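Local coordinates for protein 16S rRNA aminocarboxypropyltransferase (Vulcanisaeta distributa, PDB 5APG) that probably transfers the aminocarboxypropyl group of S-adenosylmethionine to a methylated pseudouridine of 16S rRNA, the last step in making that hypermodified nucleotide, at residues M1-V5 against F125-A129; I44-T48 against H80-I84; L68-W73 against I109-I113. All coordinates share one frame; numbering follows the deposited sequence.

Contact 1. Residues M1-V5 against F125-A129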
loop_
_atom_site.group_PDB
_atom_site.type_symbol
_atom_site.label_atom_id
_atom_site.label_comp_id
_atom_site.label_asym_id
_atom_site.label_seq_id
_atom_site.Cartn_x
_atom_site.Cartn_y
_atom_site.Cartn_z
HETATM N N MSE A 1 7.419 15.826 -7.815
HETATM C CA MSE A 1 7.604 14.819 -8.853
HETATM C C MSE A 1 7.420 13.420 -8.285
HETATM O O MSE A 1 8.157 13.004 -7.391
HETATM C CB MSE A 1 8.989 14.948 -9.489
HETATM C CG MSE A 1 9.278 13.911 -10.567
HETATM SE SE MSE A 1 8.204 14.170 -12.184
HETATM C CE MSE A 1 9.141 12.935 -13.370
ATOM N N ILE A 2 6.432 12.701 -8.811
ATOM C CA ILE A 2 6.131 11.351 -8.353
ATOM C C ILE A 2 7.358 10.448 -8.482
ATOM O O ILE A 2 8.081 10.504 -9.483
ATOM C CB ILE A 2 4.923 10.746 -9.135
ATOM C CG1 ILE A 2 4.369 9.508 -8.423
ATOM C CG2 ILE A 2 5.268 10.464 -10.606
ATOM C CD1 ILE A 2 3.043 9.038 -8.973
ATOM N N PRO A 3 7.634 9.651 -7.438
ATOM C CA PRO A 3 8.679 8.632 -7.558
ATOM C C PRO A 3 8.269 7.579 -8.573
ATOM O O PRO A 3 7.084 7.459 -8.881
ATOM C CB PRO A 3 8.770 8.034 -6.146
ATOM C CG PRO A 3 7.496 8.418 -5.476
ATOM C CD PRO A 3 7.084 9.725 -6.075
ATOM N N ARG A 4 9.234 6.835 -9.094
ATOM C CA ARG A 4 8.931 5.753 -10.017
ATOM C C ARG A 4 8.280 4.593 -9.272
ATOM O O ARG A 4 8.824 4.097 -8.283
ATOM C CB ARG A 4 10.198 5.293 -10.738
ATOM C CG ARG A 4 10.810 6.365 -11.630
ATOM C CD ARG A 4 10.003 6.526 -12.907
ATOM N NE ARG A 4 10.112 5.345 -13.760
ATOM C CZ ARG A 4 11.110 5.130 -14.609
ATOM N NH1 ARG A 4 12.087 6.024 -14.726
ATOM N NH2 ARG A 4 11.135 4.026 -15.346
ATOM N N VAL A 5 7.110 4.176 -9.742
ATOM C CA VAL A 5 6.379 3.074 -9.122
ATOM C C VAL A 5 6.383 1.855 -10.041
ATOM O O VAL A 5 6.083 1.960 -11.234
ATOM C CB VAL A 5 4.924 3.472 -8.792
ATOM C CG1 VAL A 5 4.199 2.325 -8.098
ATOM C CG2 VAL A 5 4.898 4.726 -7.927
ATOM N N PHE A 125 4.591 13.215 -0.889
ATOM C CA PHE A 125 4.071 13.454 -2.235
ATOM C C PHE A 125 2.551 13.580 -2.195
ATOM O O PHE A 125 1.836 12.790 -2.808
ATOM C CB PHE A 125 4.494 12.332 -3.189
ATOM C CG PHE A 125 5.982 12.130 -3.269
ATOM C CD1 PHE A 125 6.758 12.915 -4.107
ATOM C CD2 PHE A 125 6.604 11.150 -2.512
ATOM C CE1 PHE A 125 8.127 12.731 -4.183
ATOM C CE2 PHE A 125 7.972 10.959 -2.582
ATOM C CZ PHE A 125 8.735 11.751 -3.418
ATOM N N LYS A 126 2.062 14.581 -1.471
ATOM C CA LYS A 126 0.626 14.753 -1.264
ATOM C C LYS A 126 -0.135 15.082 -2.547
ATOM O O LYS A 126 -1.232 14.569 -2.766
ATOM C CB LYS A 126 0.374 15.844 -0.222
ATOM C CG LYS A 126 0.871 15.470 1.162
ATOM C CD LYS A 126 0.619 16.573 2.179
ATOM C CE LYS A 126 0.861 16.060 3.594
ATOM N NZ LYS A 126 1.073 17.159 4.573
ATOM N N ASP A 127 0.440 15.930 -3.392
ATOM C CA ASP A 127 -0.227 16.307 -4.637
ATOM C C ASP A 127 -0.351 15.095 -5.554
ATOM O O ASP A 127 -1.403 14.855 -6.146
ATOM C CB ASP A 127 0.529 17.428 -5.344
ATOM C CG ASP A 127 0.434 18.751 -4.609
ATOM O OD1 ASP A 127 -0.424 18.880 -3.712
ATOM O OD2 ASP A 127 1.215 19.665 -4.935
ATOM N N GLU A 128 0.734 14.338 -5.662
ATOM C CA GLU A 128 0.743 13.111 -6.444
ATOM C C GLU A 128 -0.255 12.089 -5.907
ATOM O O GLU A 128 -0.928 11.404 -6.676
ATOM C CB GLU A 128 2.150 12.507 -6.467
ATOM C CG GLU A 128 3.161 13.333 -7.260
ATOM C CD GLU A 128 3.753 14.487 -6.463
ATOM O OE1 GLU A 128 3.360 14.679 -5.291
ATOM O OE2 GLU A 128 4.621 15.199 -7.013
ATOM N N ALA A 129 -0.345 11.980 -4.587
ATOM C CA ALA A 129 -1.287 11.051 -3.973
ATOM C C ALA A 129 -2.719 11.381 -4.387
ATOM O O ALA A 129 -3.524 10.483 -4.650
ATOM C CB ALA A 129 -1.151 11.077 -2.463
#
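Glu-128, on the first turn of helix 126-133, meets Ile-2 with its CG and Met-1 with its OE2, and following it outward shows how one residue can combine packing with charge. From CB the chain turns to CG, which lies beside the backbone N (chi1 -69°) and packs against CB of Ile-2 at 3.6 Å as the two side chains slide past each other in opposite directions. A bend at chi2 (83°) then brings the carboxylate beside the amino terminus. CD stands 4.0 Å from N of Ile-2, and OE2 ends 3.0 Å from N of Met-1, the first residue of the chain, in a hydrogen bond that is also a salt bridge and meets the oxygen nearly along its C-O axis. Met-1 is modelled as selenomethionine.

Beside this polar grip lies an apolar one. CD of Pro-3 sits over the centre of the Phe-125 ring, 3.5 Å from its centroid, a CH-pi contact only 4° off the ring normal. Arg-58 makes a cation-pi contact with the same ring, and Leu-120 of helix 112-122 touches both Ile-2 and Pro-3. Were Phe-125 replaced by an alanine, Pro-3 would probably lose the flat surface it rests on, and Arg-58 its aromatic partner. Chemically, the amino terminus, if protonated, would have its charge balanced at the surface by a carboxylate, while proline and phenylalanine close the buried side.

Contact 2. Residues I44-T48 against H80-I84. With EEM ([(3S)-3-amino-4-hydroxy-4-oxo-butyl]-[[(2S,3S,4R,5R)-5-(6-aminopurin-9-yl)-3,4-dihydroxy-oxolan-2-yl]methyl]-methyl-selanium), chain D.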
loop_
_atom_site.group_PDB
_atom_site.type_symbol
_atom_site.label_atom_id
_atom_site.label_comp_id
_atom_site.label_asym_id
_atom_site.label_seq_id
_atom_site.Cartn_x
_atom_site.Cartn_y
_atom_site.Cartn_z
ATOM N N ILE A 44 9.500 -1.784 -0.990
ATOM C CA ILE A 44 8.374 -2.588 -1.444
ATOM C C ILE A 44 7.294 -2.584 -0.372
ATOM O O ILE A 44 7.554 -2.827 0.814
ATOM C CB ILE A 44 8.771 -4.052 -1.820
ATOM C CG1 ILE A 44 7.639 -4.708 -2.619
ATOM C CG2 ILE A 44 9.119 -4.907 -0.588
ATOM C CD1 ILE A 44 7.993 -6.069 -3.202
ATOM N N LEU A 45 6.081 -2.243 -0.784
ATOM C CA LEU A 45 4.955 -2.344 0.125
ATOM C C LEU A 45 4.713 -3.820 0.382
ATOM O O LEU A 45 4.771 -4.644 -0.534
ATOM C CB LEU A 45 3.712 -1.661 -0.440
ATOM C CG LEU A 45 3.826 -0.144 -0.644
ATOM C CD1 LEU A 45 2.477 0.442 -1.016
ATOM C CD2 LEU A 45 4.386 0.543 0.593
ATOM N N ASP A 46 4.476 -4.156 1.641
ATOM C CA ASP A 46 4.315 -5.542 2.041
ATOM C C ASP A 46 3.466 -5.565 3.298
ATOM O O ASP A 46 3.949 -5.221 4.374
ATOM C CB ASP A 46 5.683 -6.196 2.280
ATOM C CG ASP A 46 5.585 -7.682 2.599
ATOM O OD1 ASP A 46 4.509 -8.164 3.021
ATOM O OD2 ASP A 46 6.610 -8.374 2.435
ATOM N N PRO A 47 2.196 -5.969 3.164
ATOM C CA PRO A 47 1.280 -5.985 4.309
ATOM C C PRO A 47 1.602 -7.069 5.337
ATOM O O PRO A 47 1.011 -7.045 6.414
ATOM C CB PRO A 47 -0.083 -6.239 3.654
ATOM C CG PRO A 47 0.246 -7.059 2.449
ATOM C CD PRO A 47 1.561 -6.497 1.942
ATOM N N THR A 48 2.520 -7.984 5.024
ATOM C CA THR A 48 2.828 -9.092 5.928
ATOM C C THR A 48 3.960 -8.806 6.910
ATOM O O THR A 48 4.174 -9.581 7.841
ATOM C CB THR A 48 3.209 -10.381 5.153
ATOM O OG1 THR A 48 4.488 -10.209 4.530
ATOM C CG2 THR A 48 2.154 -10.712 4.099
ATOM N N HIS A 80 3.696 -12.800 -0.611
ATOM C CA HIS A 80 4.696 -11.924 -0.010
ATOM C C HIS A 80 5.677 -12.685 0.879
ATOM O O HIS A 80 6.859 -12.355 0.921
ATOM C CB HIS A 80 4.028 -10.809 0.794
ATOM C CG HIS A 80 3.403 -9.746 -0.054
ATOM N ND1 HIS A 80 2.123 -9.847 -0.556
ATOM C CD2 HIS A 80 3.891 -8.562 -0.501
ATOM C CE1 HIS A 80 1.847 -8.771 -1.273
ATOM N NE2 HIS A 80 2.902 -7.976 -1.252
ATOM N N THR A 81 5.198 -13.701 1.587
ATOM C CA THR A 81 6.065 -14.417 2.517
ATOM C C THR A 81 7.045 -15.335 1.789
ATOM O O THR A 81 8.161 -15.556 2.258
ATOM C CB THR A 81 5.253 -15.249 3.535
ATOM O OG1 THR A 81 4.377 -16.146 2.843
ATOM C CG2 THR A 81 4.431 -14.340 4.438
ATOM N N LYS A 82 6.642 -15.858 0.637
ATOM C CA LYS A 82 7.459 -16.863 -0.037
ATOM C C LYS A 82 8.368 -16.316 -1.140
ATOM O O LYS A 82 9.353 -16.961 -1.489
ATOM C CB LYS A 82 6.563 -17.963 -0.621
ATOM C CG LYS A 82 5.835 -18.792 0.430
ATOM C CD LYS A 82 5.497 -20.189 -0.080
ATOM C CE LYS A 82 4.651 -20.145 -1.343
ATOM N NZ LYS A 82 4.064 -21.480 -1.654
ATOM N N PHE A 83 8.068 -15.140 -1.685
ATOM C CA PHE A 83 8.780 -14.715 -2.891
ATOM C C PHE A 83 9.577 -13.409 -2.813
ATOM O O PHE A 83 10.198 -13.016 -3.799
ATOM C CB PHE A 83 7.794 -14.624 -4.057
ATOM C CG PHE A 83 7.131 -15.930 -4.389
ATOM C CD1 PHE A 83 7.787 -16.875 -5.163
ATOM C CD2 PHE A 83 5.855 -16.214 -3.932
ATOM C CE1 PHE A 83 7.185 -18.081 -5.471
ATOM C CE2 PHE A 83 5.243 -17.418 -4.238
ATOM C CZ PHE A 83 5.910 -18.353 -5.007
ATOM N N ILE A 84 9.581 -12.730 -1.670
ATOM C CA ILE A 84 10.452 -11.562 -1.546
ATOM C C ILE A 84 11.335 -11.640 -0.299
ATOM O O ILE A 84 10.858 -11.548 0.836
ATOM C CB ILE A 84 9.653 -10.230 -1.552
ATOM C CG1 ILE A 84 8.479 -10.273 -0.582
ATOM C CG2 ILE A 84 9.142 -9.922 -2.950
ATOM C CD1 ILE A 84 7.658 -9.004 -0.580
HETATM C C2 EEM D . 1.149 -2.547 2.735
HETATM N N3 EEM D . 0.759 -2.696 1.506
HETATM C C4 EEM D . -0.530 -2.714 1.218
HETATM C "C1'" EEM D . -0.671 -2.932 -1.291
HETATM C "C2'" EEM D . 0.053 -4.299 -1.361
HETATM C "C3'" EEM D . -0.949 -5.133 -1.843
HETATM C "C4'" EEM D . -1.735 -4.462 -2.701
HETATM C "C5'" EEM D . -3.181 -4.785 -2.610
HETATM O O EEM D . -6.669 -2.899 -5.946
HETATM C C EEM D . -7.170 -3.940 -6.271
HETATM O OXT EEM D . -7.644 -4.076 -7.385
HETATM C CA EEM D . -7.178 -5.116 -5.320
HETATM N N EEM D . -8.006 -6.143 -5.887
HETATM C CB EEM D . -5.729 -5.556 -5.176
HETATM C CG EEM D . -5.466 -6.489 -4.013
HETATM SE SE EEM D . -3.548 -6.473 -3.518
HETATM C CE EEM D . -3.181 -7.848 -2.204
HETATM O "O4'" EEM D . -1.635 -2.971 -2.115
HETATM O "O3'" EEM D . -0.418 -6.427 -2.330
HETATM O "O2'" EEM D . 1.015 -4.082 -2.398
HETATM N N9 EEM D . -1.235 -2.849 0.085
HETATM C C8 EEM D . -2.506 -2.793 0.432
HETATM N N7 EEM D . -2.647 -2.644 1.729
HETATM C C5 EEM D . -1.417 -2.581 2.268
HETATM N N1 EEM D . 0.348 -2.418 3.772
HETATM C C6 EEM D . -0.941 -2.432 3.601
HETATM N N6 EEM D . -1.826 -2.313 4.691
HETATM O O HOH W 1 3.218 -5.553 -2.404
#
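Pro-47 lies across His-80 at about a right angle, its CD over the centre of the imidazole in a CH-pi contact 3.9 Å from the ring centroid. Asp-46 instead slides past the histidine in the opposite direction, carboxylate and ring planes 41° apart, with OD1 3.5 Å from CB of His-80. OD1 of Asp-46 is gripped twice by Thr-48, from the same face of the carboxylate plane: OG1 bonds on the syn side, and the backbone N of Thr-48, 2.8 Å away, on the anti side, closing an Asx turn. With CG anti to the backbone N (chi1 -176°), the other oxygen, OD2, comes beside CD1 of Ile-84 and also forms a salt bridge with Arg-90. Ile-44 and Ile-84 reach toward each other tip to tip, their CD1 atoms 3.9 Å apart.

The imidazole is held at both nitrogens: ND1 bonds to the carbonyl of Ala-76, one turn back in helix 73-83, and NE2 meets a water in the ring plane at 2.7 Å. This water donates to O of Leu-45 and is hydrogen-bonded to ribose O2' of the bound selenium analogue of S-adenosylmethionine. The loop after parallel strand 43-45 and the histidine of helix 73-83 thus form part of the cofactor pocket of this SPOUT-fold enzyme.

Contact 3. Residues L68-W73 against I109-I113. With EEM ([(3S)-3-amino-4-hydroxy-4-oxo-butyl]-[[(2S,3S,4R,5R)-5-(6-aminopurin-9-yl)-3,4-dihydroxy-oxolan-2-yl]methyl]-methyl-selanium), chain D.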
loop_
_atom_site.group_PDB
_atom_site.type_symbol
_atom_site.label_atom_id
_atom_site.label_comp_id
_atom_site.label_asym_id
_atom_site.label_seq_id
_atom_site.Cartn_x
_atom_site.Cartn_y
_atom_site.Cartn_z
ATOM N N LEU A 68 5.531 -2.726 -5.751
ATOM C CA LEU A 68 4.379 -3.413 -5.179
ATOM C C LEU A 68 4.096 -4.704 -5.928
ATOM O O LEU A 68 4.373 -4.820 -7.123
ATOM C CB LEU A 68 3.115 -2.542 -5.211
ATOM C CG LEU A 68 2.975 -1.242 -4.420
ATOM C CD1 LEU A 68 3.607 -0.064 -5.153
ATOM C CD2 LEU A 68 1.501 -0.986 -4.143
ATOM N N ILE A 69 3.522 -5.666 -5.220
ATOM C CA ILE A 69 2.961 -6.844 -5.858
ATOM C C ILE A 69 1.444 -6.726 -5.823
ATOM O O ILE A 69 0.852 -6.556 -4.755
ATOM C CB ILE A 69 3.409 -8.146 -5.166
ATOM C CG1 ILE A 69 4.922 -8.338 -5.315
ATOM C CG2 ILE A 69 2.668 -9.340 -5.757
ATOM C CD1 ILE A 69 5.497 -9.408 -4.391
ATOM N N ASP A 70 0.814 -6.786 -6.991
ATOM C CA ASP A 70 -0.640 -6.777 -7.061
ATOM C C ASP A 70 -1.160 -8.201 -7.230
ATOM O O ASP A 70 -0.837 -8.881 -8.203
ATOM C CB ASP A 70 -1.131 -5.890 -8.210
ATOM C CG ASP A 70 -2.643 -5.905 -8.357
ATOM O OD1 ASP A 70 -3.321 -5.136 -7.646
ATOM O OD2 ASP A 70 -3.158 -6.681 -9.183
ATOM N N CYS A 71 -1.958 -8.650 -6.270
ATOM C CA CYS A 71 -2.521 -9.995 -6.294
ATOM C C CYS A 71 -3.832 -9.971 -5.530
ATOM O O CYS A 71 -4.220 -8.932 -5.029
ATOM C CB CYS A 71 -1.548 -11.002 -5.683
ATOM S SG CYS A 71 -1.147 -10.677 -3.943
ATOM N N SER A 72 -4.525 -11.097 -5.436
ATOM C CA SER A 72 -5.728 -11.137 -4.615
ATOM C C SER A 72 -5.328 -11.130 -3.144
ATOM O O SER A 72 -4.241 -11.588 -2.792
ATOM C CB SER A 72 -6.571 -12.372 -4.933
ATOM O OG SER A 72 -5.936 -13.543 -4.453
ATOM N N TRP A 73 -6.196 -10.608 -2.282
ATOM C CA TRP A 73 -5.908 -10.623 -0.851
ATOM C C TRP A 73 -5.899 -12.046 -0.303
ATOM O O TRP A 73 -5.233 -12.331 0.693
ATOM C CB TRP A 73 -6.909 -9.758 -0.083
ATOM C CG TRP A 73 -6.471 -8.322 0.005
ATOM C CD1 TRP A 73 -6.989 -7.261 -0.678
ATOM C CD2 TRP A 73 -5.400 -7.803 0.804
ATOM N NE1 TRP A 73 -6.315 -6.109 -0.342
ATOM C CE2 TRP A 73 -5.331 -6.416 0.562
ATOM C CE3 TRP A 73 -4.496 -8.376 1.706
ATOM C CZ2 TRP A 73 -4.402 -5.592 1.190
ATOM C CZ3 TRP A 73 -3.567 -7.555 2.328
ATOM C CH2 TRP A 73 -3.528 -6.177 2.067
ATOM N N ILE A 109 -6.812 -3.258 5.172
ATOM C CA ILE A 109 -6.911 -3.966 3.900
ATOM C C ILE A 109 -7.267 -3.000 2.771
ATOM O O ILE A 109 -8.440 -2.763 2.494
ATOM C CB ILE A 109 -7.956 -5.099 3.974
ATOM C CG1 ILE A 109 -7.650 -6.033 5.155
ATOM C CG2 ILE A 109 -8.013 -5.868 2.662
ATOM C CD1 ILE A 109 -6.263 -6.648 5.114
ATOM N N LEU A 110 -6.244 -2.450 2.118
ATOM C CA LEU A 110 -6.450 -1.411 1.114
ATOM C C LEU A 110 -6.358 -1.944 -0.310
ATOM O O LEU A 110 -5.723 -2.968 -0.558
ATOM C CB LEU A 110 -5.424 -0.286 1.296
ATOM C CG LEU A 110 -5.278 0.282 2.712
ATOM C CD1 LEU A 110 -4.247 1.406 2.735
ATOM C CD2 LEU A 110 -6.625 0.771 3.242
ATOM N N SER A 111 -6.987 -1.236 -1.243
ATOM C CA SER A 111 -6.774 -1.508 -2.659
ATOM C C SER A 111 -5.356 -1.094 -3.027
ATOM O O SER A 111 -4.714 -0.333 -2.301
ATOM C CB SER A 111 -7.790 -0.761 -3.527
ATOM O OG SER A 111 -7.564 0.644 -3.502
ATOM N N THR A 112 -4.862 -1.604 -4.149
ATOM C CA THR A 112 -3.519 -1.267 -4.590
ATOM C C THR A 112 -3.385 0.248 -4.790
ATOM O O THR A 112 -2.381 0.842 -4.397
ATOM C CB THR A 112 -3.156 -2.018 -5.884
ATOM O OG1 THR A 112 -3.148 -3.427 -5.621
ATOM C CG2 THR A 112 -1.773 -1.598 -6.390
ATOM N N ILE A 113 -4.407 0.882 -5.360
ATOM C CA ILE A 113 -4.307 2.314 -5.636
ATOM C C ILE A 113 -4.332 3.133 -4.341
ATOM O O ILE A 113 -3.639 4.146 -4.233
ATOM C CB ILE A 113 -5.428 2.804 -6.610
ATOM C CG1 ILE A 113 -5.151 4.237 -7.052
ATOM C CG2 ILE A 113 -6.824 2.705 -5.987
ATOM C CD1 ILE A 113 -5.958 4.687 -8.274
HETATM C C2 EEM D . 1.149 -2.547 2.735
HETATM N N3 EEM D . 0.759 -2.696 1.506
HETATM C C4 EEM D . -0.530 -2.714 1.218
HETATM C "C1'" EEM D . -0.671 -2.932 -1.291
HETATM C "C2'" EEM D . 0.053 -4.299 -1.361
HETATM C "C3'" EEM D . -0.949 -5.133 -1.843
HETATM C "C4'" EEM D . -1.735 -4.462 -2.701
HETATM C "C5'" EEM D . -3.181 -4.785 -2.610
HETATM O O EEM D . -6.669 -2.899 -5.946
HETATM C C EEM D . -7.170 -3.940 -6.271
HETATM O OXT EEM D . -7.644 -4.076 -7.385
HETATM C CA EEM D . -7.178 -5.116 -5.320
HETATM N N EEM D . -8.006 -6.143 -5.887
HETATM C CB EEM D . -5.729 -5.556 -5.176
HETATM C CG EEM D . -5.466 -6.489 -4.013
HETATM SE SE EEM D . -3.548 -6.473 -3.518
HETATM C CE EEM D . -3.181 -7.848 -2.204
HETATM O "O4'" EEM D . -1.635 -2.971 -2.115
HETATM O "O3'" EEM D . -0.418 -6.427 -2.330
HETATM O "O2'" EEM D . 1.015 -4.082 -2.398
HETATM N N9 EEM D . -1.235 -2.849 0.085
HETATM C C8 EEM D . -2.506 -2.793 0.432
HETATM N N7 EEM D . -2.647 -2.644 1.729
HETATM C C5 EEM D . -1.417 -2.581 2.268
HETATM N N1 EEM D . 0.348 -2.418 3.772
HETATM C C6 EEM D . -0.941 -2.432 3.601
HETATM N N6 EEM D . -1.826 -2.313 4.691
#
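Thr-112, at the start of helix 112-122, and Leu-110 just before it are hydrogen-bonded to Asp-70 and Trp-73. Thr-112 OG1 donates to OD1 of Asp-70 at 2.7 Å, using the anti lone pair of the carboxylate, while OD2 of the same aspartate is held by Arg-9 and Asn-18. Farther along, NE1 of Trp-73 donates to O of Leu-110 at 3.2 Å; the oxygen lies in the indole plane, but the N-H approaches from above the carbonyl plane and the bond is bent, with an angle of 140°.

Apolar packing uses the faces of that indole. CG2 of Ile-109, anti to its own backbone N while CG1 turns aside (chi1 -54°), sits over one face, 3.5 Å from the centroid of the five-membered ring. Over the opposite face lies CE, the methyl carbon on selenium in the bound cofactor analogue. The side chains of Leu-68 and Thr-112 slide past each other in opposite directions, CD2 of Leu-68 4.0 Å from CG2 of Thr-112.

Ligand bonds form the third group. The backbone N of Thr-112 donates to carboxylate O of the ligand at 2.9 Å, nearly straight at 162°, and ribose O3' donates to O of Ile-69 at 2.7 Å. Backbone groups thus bind the ligand's carboxylate and its ribose. OD1 of Asp-70, 3.5 Å from CB of the ligand, may add some favourable electrostatics for the selenonium, though Arg-9 shares this carboxylate's charge.

Contacts 2 and 3 form adjoining parts of one cofactor pocket: their centres are 11 Å apart, both touch the bound ligand, and they rest on neighbouring strands, 43-45 and 66-70, of the parallel sheet. Their segments alternate along the chain, and they meet directly where Leu-45 CD1 lies 3.6 Å from Leu-68 CD2 and Pro-47 CB 3.8 Å from Trp-73 CH2. Contact 1 stands apart, its centre about 18 Å from that of contact 3 and 22 Å from that of contact 2, yet the loop it closes contains both. It touches contact 3 where Val-5 CG1 lies 3.8 Å from Leu-68 CD1; the side chain of Phe-125 is still about 11 Å from that of cofactor-binding Leu-93.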